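Local coordinates for protein transcriptional regulator, PadR family (Enterococcus faecalis, PDB 3HHH) that probably binds DNA as a dimeric PadR-family transcriptional regulator with a winged helix-turn-helix fold, at residues Thr96-Ser99 and Lys100-Lys104. Residues are numbered along the deposited sequence; the frame is centred on the assembly and turned at random.
Sequences TLLS and KQVNK
The side-chain amide of Gln101 lies with one face over Leu97, one turn back along the same helix. Leu97 CG stands almost directly above Gln101 NE2 at 3.6 Å, and Leu97 O covers the same face nearer the CG end of the amide. At the oxygen end, Gln101 OE1 reaches to 3.5 Å from Leu98 CA. This backward fold follows from the first torsion of Gln101, which puts CG beside the backbone N (chi1 -70°); the extended chain beyond then runs toward the preceding turn. A different pairing joins Leu98 and Val102, whose side chains lie alongside each other and point the same way, Leu98 CD1 meeting Val102 CG2 at 3.7 Å. Beneath both pairs runs the i to i+4 bonding of an alpha-helix. The bonds from Gln101 N to Leu97 O (2.9 Å) and from Val102 N to Leu98 O (2.8 Å) are close to straight, whereas Lys100 N approaches Thr96 O from above the carbonyl plane in a longer, more bent bond (3.3 Å, 142°). Thr96 OG1 bonds to Trp92 O one turn earlier and to Lys106 NZ of the second subunit. All this lies toward the far end of helix 82-106, beyond the wing strands 62-69 and 74-80, where the second subunit packs against it: Leu98 meets Leu9, Val102 Trp95 and Gln101 Gly40, all three of that subunit, consistent with the dimerisation role of the C-terminal helix in PadR proteins.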
loop_
_atom_site.group_PDB
_atom_site.type_symbol
_atom_site.label_atom_id
_atom_site.label_comp_id
_atom_site.label_asym_id
_atom_site.label_seq_id
_atom_site.Cartn_x
_atom_site.Cartn_y
_atom_site.Cartn_z
ATOM N N THR B 96 6.652 -8.896 -2.649
ATOM C CA THR B 96 8.050 -9.232 -2.377
ATOM C C THR B 96 9.003 -8.330 -3.164
ATOM O O THR B 96 10.066 -7.953 -2.665
ATOM C CB THR B 96 8.346 -10.713 -2.692
ATOM O OG1 THR B 96 7.467 -11.543 -1.923
ATOM C CG2 THR B 96 9.794 -11.069 -2.358
ATOM N N LEU B 97 8.603 -7.980 -4.384
ATOM C CA LEU B 97 9.380 -7.076 -5.221
ATOM C C LEU B 97 9.311 -5.652 -4.664
ATOM O O LEU B 97 10.342 -5.034 -4.406
ATOM C CB LEU B 97 8.860 -7.118 -6.660
ATOM C CG LEU B 97 9.747 -6.496 -7.738
ATOM C CD1 LEU B 97 11.111 -7.163 -7.762
ATOM C CD2 LEU B 97 9.071 -6.607 -9.099
ATOM N N LEU B 98 8.093 -5.150 -4.470
ATOM C CA LEU B 98 7.864 -3.815 -3.904
ATOM C C LEU B 98 8.617 -3.650 -2.590
ATOM O O LEU B 98 9.389 -2.707 -2.419
ATOM C CB LEU B 98 6.364 -3.591 -3.673
ATOM C CG LEU B 98 5.909 -2.270 -3.038
ATOM C CD1 LEU B 98 6.239 -1.092 -3.928
ATOM C CD2 LEU B 98 4.424 -2.312 -2.750
ATOM N N SER B 99 8.390 -4.586 -1.675
ATOM C CA SER B 99 9.029 -4.578 -0.360
ATOM C C SER B 99 10.550 -4.425 -0.476
ATOM O O SER B 99 11.170 -3.709 0.306
ATOM C CB SER B 99 8.673 -5.865 0.399
ATOM O OG SER B 99 8.992 -5.773 1.774
ATOM N N LYS B 100 11.135 -5.092 -1.468
ATOM C CA LYS B 100 12.575 -5.047 -1.713
ATOM C C LYS B 100 12.998 -3.678 -2.232
ATOM O O LYS B 100 13.951 -3.090 -1.729
ATOM C CB LYS B 100 12.953 -6.131 -2.721
ATOM C CG LYS B 100 14.440 -6.326 -2.944
ATOM C CD LYS B 100 14.677 -7.565 -3.797
ATOM C CE LYS B 100 15.940 -7.464 -4.624
ATOM N NZ LYS B 100 15.990 -8.556 -5.634
ATOM N N GLN B 101 12.278 -3.179 -3.234
ATOM C CA GLN B 101 12.534 -1.853 -3.814
ATOM C C GLN B 101 12.441 -0.732 -2.780
ATOM O O GLN B 101 13.287 0.165 -2.751
ATOM C CB GLN B 101 11.545 -1.571 -4.949
ATOM C CG GLN B 101 11.786 -2.418 -6.191
ATOM C CD GLN B 101 10.556 -2.566 -7.065
ATOM O OE1 GLN B 101 9.434 -2.266 -6.651
ATOM N NE2 GLN B 101 10.762 -3.048 -8.285
ATOM N N VAL B 102 11.412 -0.795 -1.937
ATOM C CA VAL B 102 11.158 0.237 -0.933
ATOM C C VAL B 102 12.169 0.177 0.215
ATOM O O VAL B 102 12.613 1.219 0.705
ATOM C CB VAL B 102 9.718 0.137 -0.370
ATOM C CG1 VAL B 102 9.489 1.173 0.725
ATOM C CG2 VAL B 102 8.697 0.305 -1.490
ATOM N N ASN B 103 12.529 -1.035 0.643
ATOM C CA ASN B 103 13.554 -1.210 1.683
ATOM C C ASN B 103 14.953 -0.815 1.205
ATOM O O ASN B 103 15.777 -0.371 2.005
ATOM C CB ASN B 103 13.562 -2.644 2.235
ATOM C CG ASN B 103 12.584 -2.835 3.391
ATOM O OD1 ASN B 103 11.775 -3.760 3.393
ATOM N ND2 ASN B 103 12.659 -1.955 4.382
ATOM N N LYS B 104 15.207 -0.946 -0.098
ATOM C CA LYS B 104 16.491 -0.535 -0.680
ATOM C C LYS B 104 16.625 0.997 -0.722
ATOM O O LYS B 104 17.657 1.521 -1.135
ATOM C CB LYS B 104 16.668 -1.133 -2.090
ATOM C CG LYS B 104 18.085 -1.621 -2.411
ATOM C CD LYS B 104 18.927 -0.579 -3.142
ATOM C CE LYS B 104 20.422 -0.841 -2.962
ATOM N NZ LYS B 104 21.255 0.202 -3.617
#